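Local atomic coordinates of acyl-CoA thioesterase YbgC (Helicobacter pylori, PDB entry 2PZH), a protein that hydrolyses acyl-CoA thioesters, acting on C12 to C18 fatty acyl and benzoyl substrates but weakly on shorter chains, and may take part in phospholipid metabolism. Residues C5-E10 with Q66-R71; E15-H20 with F59-L64; F85-C90 with V104-I109. All blocks are in the same frame, centred on the assembly; numbering follows the deposited sequence.

In the fold
The three contacts follow one hot-dog subunit from its central sheet to the loops near the predicted catalytic residue, D13. Contact 3 joins strands 81-92 and 102-114 in the sheet; contact 1 adds the short N-terminal strand 3-6 beyond strand 67-77, which borders strand 81-92. Their centres lie about 13 Å apart. Contact 2 ties two loops together at the end of the sheet, its centre about 10 Å from that of contact 1; the two touch through V7 CG1 and V18 CG2 (3.6 Å), and F59 N, 2.9 Å from V104 O, probably hydrogen-bonds to contact 3. The side chain of V17 is about 4 Å from that of D13, and that of V7 about 9 Å.

Contact 1: C5-E10 with Q66-R71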
# COMPACT_ATOMS: atom_id res chain seq x y z
N CYS A 5 -12.55 -8.82 6.97
CA CYS A 5 -11.95 -7.64 6.33
C CYS A 5 -12.90 -7.12 5.26
O CYS A 5 -13.42 -7.89 4.47
CB CYS A 5 -10.63 -8.04 5.64
SG CYS A 5 -9.36 -8.61 6.78
N ARG A 6 -13.14 -5.80 5.23
CA ARG A 6 -13.90 -5.21 4.14
C ARG A 6 -12.94 -4.87 2.99
O ARG A 6 -11.81 -4.47 3.24
CB ARG A 6 -14.59 -3.93 4.63
CG ARG A 6 -15.33 -3.18 3.55
CD ARG A 6 -16.67 -3.81 3.27
NE ARG A 6 -17.61 -3.51 4.36
CZ ARG A 6 -18.91 -3.78 4.32
NH1 ARG A 6 -19.46 -4.33 3.26
NH2 ARG A 6 -19.69 -3.45 5.36
N VAL A 7 -13.39 -5.04 1.74
CA VAL A 7 -12.58 -4.63 0.57
C VAL A 7 -12.90 -3.17 0.25
O VAL A 7 -14.03 -2.83 -0.09
CB VAL A 7 -12.85 -5.50 -0.69
CG1 VAL A 7 -12.05 -4.93 -1.92
CG2 VAL A 7 -12.52 -6.97 -0.42
N TYR A 8 -11.89 -2.32 0.40
CA TYR A 8 -12.05 -0.88 0.16
C TYR A 8 -11.38 -0.46 -1.14
O TYR A 8 -10.64 -1.26 -1.74
CB TYR A 8 -11.39 -0.11 1.29
CG TYR A 8 -12.09 -0.28 2.61
CD1 TYR A 8 -13.32 0.31 2.84
CD2 TYR A 8 -11.51 -1.05 3.62
CE1 TYR A 8 -13.97 0.15 4.08
CE2 TYR A 8 -12.15 -1.23 4.85
CZ TYR A 8 -13.38 -0.63 5.06
OH TYR A 8 -14.00 -0.80 6.28
N TYR A 9 -11.60 0.77 -1.59
CA TYR A 9 -10.92 1.23 -2.84
C TYR A 9 -9.42 1.01 -2.83
O TYR A 9 -8.83 0.65 -3.86
CB TYR A 9 -11.21 2.72 -3.11
CG TYR A 9 -12.60 2.98 -3.63
CD1 TYR A 9 -13.55 3.60 -2.84
CD2 TYR A 9 -12.95 2.63 -4.93
CE1 TYR A 9 -14.84 3.86 -3.32
CE2 TYR A 9 -14.23 2.87 -5.41
CZ TYR A 9 -15.17 3.49 -4.60
OH TYR A 9 -16.43 3.71 -5.10
N GLU A 10 -8.79 1.23 -1.68
CA GLU A 10 -7.34 1.09 -1.56
C GLU A 10 -6.86 -0.34 -1.91
O GLU A 10 -5.69 -0.55 -2.27
CB GLU A 10 -6.89 1.45 -0.15
CG GLU A 10 -7.34 0.42 0.87
CD GLU A 10 -7.24 0.89 2.31
OE1 GLU A 10 -8.08 1.69 2.74
OE2 GLU A 10 -6.35 0.39 3.02
N GLN A 66 -17.08 -6.08 -0.71
CA GLN A 66 -17.24 -7.42 -0.14
C GLN A 66 -16.62 -7.51 1.25
O GLN A 66 -15.72 -6.74 1.60
CB GLN A 66 -16.63 -8.44 -1.10
CG GLN A 66 -17.41 -8.55 -2.40
CD GLN A 66 -16.87 -9.62 -3.33
OE1 GLN A 66 -15.69 -9.97 -3.28
NE2 GLN A 66 -17.74 -10.13 -4.18
N VAL A 67 -17.12 -8.44 2.05
CA VAL A 67 -16.51 -8.76 3.34
C VAL A 67 -15.88 -10.13 3.23
O VAL A 67 -16.52 -11.09 2.79
CB VAL A 67 -17.53 -8.68 4.50
CG1 VAL A 67 -16.88 -9.05 5.85
CG2 VAL A 67 -18.14 -7.23 4.55
N LEU A 68 -14.61 -10.20 3.59
CA LEU A 68 -13.83 -11.41 3.44
C LEU A 68 -13.57 -11.97 4.81
O LEU A 68 -13.35 -11.24 5.76
CB LEU A 68 -12.49 -11.12 2.74
CG LEU A 68 -12.56 -10.37 1.40
CD1 LEU A 68 -11.19 -10.26 0.75
CD2 LEU A 68 -13.57 -11.05 0.46
N GLU A 69 -13.61 -13.29 4.93
CA GLU A 69 -13.33 -13.91 6.20
C GLU A 69 -12.02 -14.65 6.08
O GLU A 69 -11.83 -15.46 5.18
CB GLU A 69 -14.46 -14.90 6.53
CG GLU A 69 -14.27 -15.61 7.83
CD GLU A 69 -15.51 -16.36 8.22
OE1 GLU A 69 -16.33 -15.77 8.94
OE2 GLU A 69 -15.68 -17.52 7.77
N ILE A 70 -11.10 -14.37 7.00
CA ILE A 70 -9.82 -15.04 7.00
C ILE A 70 -9.83 -16.14 8.05
O ILE A 70 -9.99 -15.89 9.24
CB ILE A 70 -8.64 -14.06 7.25
CG1 ILE A 70 -8.65 -12.95 6.20
CG2 ILE A 70 -7.35 -14.77 7.08
CD1 ILE A 70 -9.64 -11.88 6.46
N ARG A 71 -9.66 -17.37 7.58
CA ARG A 71 -9.62 -18.55 8.43
C ARG A 71 -8.20 -19.09 8.61
O ARG A 71 -7.50 -19.40 7.64
CB ARG A 71 -10.57 -19.61 7.86
CG ARG A 71 -11.94 -19.05 7.59
CD ARG A 71 -12.90 -20.08 6.97
NE ARG A 71 -14.16 -19.42 6.59
CZ ARG A 71 -15.10 -19.97 5.82
NH1 ARG A 71 -14.93 -21.19 5.31
NH2 ARG A 71 -16.20 -19.29 5.54
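An antiparallel pairing at the border of the hot-dog sheet brings C5 and R6 of strand 3-6 against V67 and L68 of strand 67-77. C5 and L68 form the hydrogen-bonded pair: C5 N donates to L68 O at 2.8 Å, and L68 N returns a nearly straight bond to C5 O at 2.7 Å. Two residues on, where the strand gives way to the loop leading to D13, V7 N donates to Q66 O at 2.9 Å. The face carrying C5 and L68 looks onto helix 22-36, the long helix that a hot-dog sheet wraps, and Y26 and A30 of that helix touch it. Here C5 SG, anti to its own carbonyl carbon (chi1 -64°), packs against the terminal I70 CD1 at a short 3.3 Å, while V7 CG2 meets L68 CD1 at 3.7 Å. On the other face R6 bends at chi2 and chi3 (80° and 74°), and V67 CG2 lies over one face of its guanidinium, toward the rim, 3.4 Å from R6 NH1. That nitrogen donates to G65 O, and R6 NH2 forms a salt bridge with E33 OE2 of a second subunit.

Contact 2: E15-H20 with F59-L64; sequences EGVVYH and FTPASL
V17 and V18 meet P61 and A62 where two loops of the hot-dog fold run side by side, one leading into helix 22-36 and the other joining strand 47-58 to strand 67-77. V18 N donates to A62 O at 3.0 Å, the sole direct hydrogen bond between the segments, from a position tilted 33° out of the carbonyl plane. The same oxygen receives a CA-H...O contact from V17 CA at 3.2 Å. Apolar groups lie to each side of this junction along the 59-64 loop: V17 CG1, anti to its carbonyl carbon (chi1 -63°), rests on P61 CB at 3.6 Å, and V18 CG2 meets A62 CB at 3.9 Å. Beyond V17, G16 O lies 3.5 Å from S63 CB. Farther out, the hydroxyl of Y23 accepts a hydrogen bond from A62 N, Q66 OE1 accepts from S63 N, and V18 packs on Y23 and Y26. V17 also lies next to D13, the predicted active-site residue, to whose OD1 its N makes a weak hydrogen bond. Y119 of a neighbouring subunit packs on P61. A water bridges G16 O, at a short and therefore doubtful 2.5 Å, and L64 N, from which it accepts at 2.9 Å.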
# COMPACT_ATOMS: atom_id res chain seq x y z
N GLU A 15 -8.44 -3.44 -12.71
CA GLU A 15 -9.28 -4.54 -13.21
C GLU A 15 -10.57 -4.67 -12.40
O GLU A 15 -11.48 -5.41 -12.78
CB GLU A 15 -8.50 -5.87 -13.24
CG GLU A 15 -9.37 -7.10 -13.58
CD GLU A 15 -8.70 -8.45 -13.31
OE1 GLU A 15 -7.47 -8.49 -13.05
OE2 GLU A 15 -9.42 -9.47 -13.33
N GLY A 16 -10.66 -3.96 -11.27
CA GLY A 16 -11.83 -4.02 -10.41
C GLY A 16 -11.81 -5.11 -9.35
O GLY A 16 -12.83 -5.39 -8.72
N VAL A 17 -10.67 -5.75 -9.16
CA VAL A 17 -10.57 -6.80 -8.14
C VAL A 17 -9.46 -6.44 -7.17
O VAL A 17 -8.71 -5.51 -7.40
CB VAL A 17 -10.28 -8.17 -8.74
CG1 VAL A 17 -11.46 -8.61 -9.66
CG2 VAL A 17 -8.94 -8.16 -9.51
N VAL A 18 -9.35 -7.20 -6.09
CA VAL A 18 -8.31 -6.96 -5.11
C VAL A 18 -6.94 -7.23 -5.76
O VAL A 18 -6.71 -8.26 -6.42
CB VAL A 18 -8.52 -7.86 -3.87
CG1 VAL A 18 -7.27 -7.89 -2.98
CG2 VAL A 18 -9.77 -7.42 -3.10
N TYR A 19 -6.04 -6.27 -5.58
CA TYR A 19 -4.66 -6.41 -6.06
C TYR A 19 -4.00 -7.60 -5.36
O TYR A 19 -4.11 -7.75 -4.15
CB TYR A 19 -3.89 -5.11 -5.83
CG TYR A 19 -2.43 -5.18 -6.25
CD1 TYR A 19 -2.06 -5.03 -7.60
CD2 TYR A 19 -1.43 -5.37 -5.32
CE1 TYR A 19 -0.72 -5.09 -7.98
CE2 TYR A 19 -0.11 -5.43 -5.69
CZ TYR A 19 0.24 -5.29 -7.01
OH TYR A 19 1.57 -5.35 -7.34
N HIS A 20 -3.32 -8.46 -6.12
CA HIS A 20 -2.96 -9.77 -5.59
C HIS A 20 -2.20 -9.78 -4.24
O HIS A 20 -2.49 -10.61 -3.38
CB HIS A 20 -2.20 -10.58 -6.65
CG HIS A 20 -0.83 -10.05 -6.94
ND1 HIS A 20 0.32 -10.68 -6.52
CD2 HIS A 20 -0.43 -8.92 -7.56
CE1 HIS A 20 1.37 -9.97 -6.90
NE2 HIS A 20 0.95 -8.90 -7.52
N PHE A 59 -8.17 -17.99 -6.22
CA PHE A 59 -9.42 -18.57 -6.69
C PHE A 59 -10.31 -17.44 -7.20
O PHE A 59 -9.84 -16.58 -7.94
CB PHE A 59 -10.05 -19.40 -5.57
CG PHE A 59 -9.17 -20.53 -5.13
CD1 PHE A 59 -9.17 -21.73 -5.83
CD2 PHE A 59 -8.33 -20.39 -4.03
CE1 PHE A 59 -8.35 -22.78 -5.44
CE2 PHE A 59 -7.51 -21.46 -3.61
CZ PHE A 59 -7.51 -22.64 -4.33
N THR A 60 -11.58 -17.40 -6.79
CA THR A 60 -12.43 -16.32 -7.27
C THR A 60 -11.99 -14.96 -6.71
O THR A 60 -11.96 -14.77 -5.51
CB THR A 60 -13.92 -16.56 -6.94
OG1 THR A 60 -14.36 -17.76 -7.59
CG2 THR A 60 -14.78 -15.37 -7.43
N PRO A 61 -11.66 -14.02 -7.59
CA PRO A 61 -11.22 -12.70 -7.11
C PRO A 61 -12.28 -11.95 -6.34
O PRO A 61 -13.46 -11.99 -6.70
CB PRO A 61 -10.91 -11.93 -8.41
CG PRO A 61 -11.57 -12.68 -9.51
CD PRO A 61 -11.65 -14.11 -9.06
N ALA A 62 -11.85 -11.24 -5.30
CA ALA A 62 -12.73 -10.42 -4.50
C ALA A 62 -12.82 -9.01 -5.07
O ALA A 62 -11.96 -8.58 -5.83
CB ALA A 62 -12.27 -10.38 -3.05
N SER A 63 -13.85 -8.28 -4.68
CA SER A 63 -14.08 -6.97 -5.25
C SER A 63 -14.64 -5.99 -4.25
O SER A 63 -14.98 -6.36 -3.11
CB SER A 63 -14.99 -7.09 -6.48
OG SER A 63 -16.26 -7.58 -6.14
N LEU A 64 -14.74 -4.73 -4.67
CA LEU A 64 -15.14 -3.61 -3.81
C LEU A 64 -16.38 -3.89 -2.98
O LEU A 64 -17.40 -4.31 -3.51
CB LEU A 64 -15.41 -2.38 -4.66
CG LEU A 64 -15.72 -1.09 -3.91
CD1 LEU A 64 -14.44 -0.62 -3.25
CD2 LEU A 64 -16.31 -0.01 -4.84
O HOH W 1 -14.03 -3.67 -7.27

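Contact 3: F85-C90 with V104-I109; sequences FQEIYC and VFASEI
I88 and F105 form the apolar centre of this strand pair, their side chains crossing on the face turned to helix 22-36. I88 CD1, at the end of a side chain extended at chi2 (180°), reaches F105 CD2 at 3.8 Å. Around them, Y23 and F58 bring their rings to F105, F58 edge-to-face, and L68 packs on I88. V104 CG2 continues the patch to C90 CB at 4.1 Å. Both V104 and F105 stand opposite I88, a classic beta bulge in strand 102-114: I88 O accepts a hydrogen bond from V104 N at 2.8 Å and only a weak one from F105 N at 3.5 Å. Past the bulge the antiparallel ladder is regular, with I88 N bonded to F105 O, and Q86 and S107 exchanging two backbone bonds, S107 N to Q86 O being the shorter at 2.7 Å. On the other face A106 CB touches E87 CG at 3.9 Å; F85 has CG anti to the backbone N (chi1 -178°), and its CE1 lies 4.0 Å from A106 CB. Back on the I88-F105 face, at its polar end, Q86 extends its side chain: OE1 accepts from R31 NH1, while NE2 donates to C27 O and to T72 OG1 of strand 67-77. I109 CD1 lies 3.8 Å from Q86 OE1. A buried amide thus sits in an otherwise largely apolar face with partners for both its oxygen and its nitrogen, which ties sheet to helix by directed bonds as well as by packing.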
# COMPACT_ATOMS: atom_id res chain seq x y z
N PHE A 85 -1.80 -22.45 7.83
CA PHE A 85 -2.63 -22.48 6.65
C PHE A 85 -3.69 -21.39 6.79
O PHE A 85 -4.38 -21.32 7.80
CB PHE A 85 -3.31 -23.83 6.49
CG PHE A 85 -4.14 -23.93 5.25
CD1 PHE A 85 -3.57 -23.65 4.02
CD2 PHE A 85 -5.47 -24.28 5.31
CE1 PHE A 85 -4.32 -23.72 2.86
CE2 PHE A 85 -6.23 -24.36 4.15
CZ PHE A 85 -5.65 -24.08 2.93
N GLN A 86 -3.81 -20.55 5.77
CA GLN A 86 -4.82 -19.51 5.81
C GLN A 86 -5.63 -19.49 4.53
O GLN A 86 -5.07 -19.51 3.43
CB GLN A 86 -4.17 -18.13 6.07
CG GLN A 86 -3.53 -18.05 7.46
CD GLN A 86 -2.97 -16.69 7.77
OE1 GLN A 86 -1.87 -16.36 7.32
NE2 GLN A 86 -3.70 -15.90 8.56
N GLU A 87 -6.95 -19.46 4.70
CA GLU A 87 -7.87 -19.38 3.57
C GLU A 87 -8.74 -18.16 3.71
O GLU A 87 -9.16 -17.80 4.82
CB GLU A 87 -8.78 -20.62 3.52
CG GLU A 87 -8.08 -21.87 3.04
CD GLU A 87 -9.05 -23.04 2.87
OE1 GLU A 87 -8.75 -23.95 2.08
OE2 GLU A 87 -10.11 -23.05 3.54
N ILE A 88 -9.06 -17.55 2.58
CA ILE A 88 -9.93 -16.39 2.59
C ILE A 88 -11.18 -16.72 1.81
O ILE A 88 -11.10 -17.17 0.66
CB ILE A 88 -9.21 -15.14 1.97
CG1 ILE A 88 -7.91 -14.85 2.74
CG2 ILE A 88 -10.16 -13.93 1.88
CD1 ILE A 88 -7.13 -13.64 2.22
N TYR A 89 -12.33 -16.49 2.43
CA TYR A 89 -13.61 -16.66 1.78
C TYR A 89 -14.36 -15.34 1.74
O TYR A 89 -14.37 -14.59 2.73
CB TYR A 89 -14.47 -17.65 2.56
CG TYR A 89 -14.18 -19.10 2.24
CD1 TYR A 89 -13.04 -19.74 2.71
CD2 TYR A 89 -15.08 -19.84 1.48
CE1 TYR A 89 -12.80 -21.10 2.40
CE2 TYR A 89 -14.86 -21.16 1.18
CZ TYR A 89 -13.74 -21.79 1.64
OH TYR A 89 -13.60 -23.14 1.29
N CYS A 90 -15.04 -15.08 0.62
CA CYS A 90 -15.97 -13.97 0.60
C CYS A 90 -17.23 -14.43 1.27
O CYS A 90 -17.81 -15.44 0.84
CB CYS A 90 -16.33 -13.53 -0.83
SG CYS A 90 -17.54 -12.22 -0.83
N VAL A 104 -11.54 -17.40 -2.09
CA VAL A 104 -10.87 -16.35 -2.84
C VAL A 104 -9.36 -16.59 -2.95
O VAL A 104 -8.73 -16.24 -3.94
CB VAL A 104 -11.17 -14.98 -2.18
CG1 VAL A 104 -10.28 -13.86 -2.72
CG2 VAL A 104 -12.65 -14.63 -2.37
N PHE A 105 -8.78 -17.21 -1.92
CA PHE A 105 -7.33 -17.27 -1.76
C PHE A 105 -7.02 -18.30 -0.70
O PHE A 105 -7.77 -18.44 0.27
CB PHE A 105 -6.86 -15.89 -1.29
CG PHE A 105 -5.37 -15.78 -1.02
CD1 PHE A 105 -4.49 -15.49 -2.06
CD2 PHE A 105 -4.86 -15.93 0.27
CE1 PHE A 105 -3.11 -15.39 -1.83
CE2 PHE A 105 -3.49 -15.79 0.53
CZ PHE A 105 -2.61 -15.52 -0.53
N ALA A 106 -5.93 -19.03 -0.89
CA ALA A 106 -5.40 -19.86 0.19
C ALA A 106 -3.89 -19.69 0.24
O ALA A 106 -3.25 -19.45 -0.79
CB ALA A 106 -5.76 -21.32 -0.02
N SER A 107 -3.32 -19.82 1.43
CA SER A 107 -1.86 -19.82 1.53
C SER A 107 -1.37 -20.79 2.59
O SER A 107 -2.10 -21.16 3.51
CB SER A 107 -1.32 -18.42 1.82
OG SER A 107 -1.83 -17.89 3.03
N GLU A 108 -0.13 -21.21 2.43
CA GLU A 108 0.57 -21.93 3.45
C GLU A 108 1.83 -21.14 3.65
O GLU A 108 2.55 -20.90 2.69
CB GLU A 108 0.92 -23.34 2.99
CG GLU A 108 1.69 -24.13 4.02
CD GLU A 108 1.99 -25.56 3.57
OE1 GLU A 108 1.08 -26.23 3.04
OE2 GLU A 108 3.14 -26.01 3.78
N ILE A 109 2.07 -20.72 4.88
CA ILE A 109 3.19 -19.83 5.17
C ILE A 109 4.00 -20.37 6.33
O ILE A 109 3.43 -20.74 7.37
CB ILE A 109 2.68 -18.43 5.51
CG1 ILE A 109 1.77 -17.93 4.38
CG2 ILE A 109 3.87 -17.47 5.73
CD1 ILE A 109 0.90 -16.74 4.73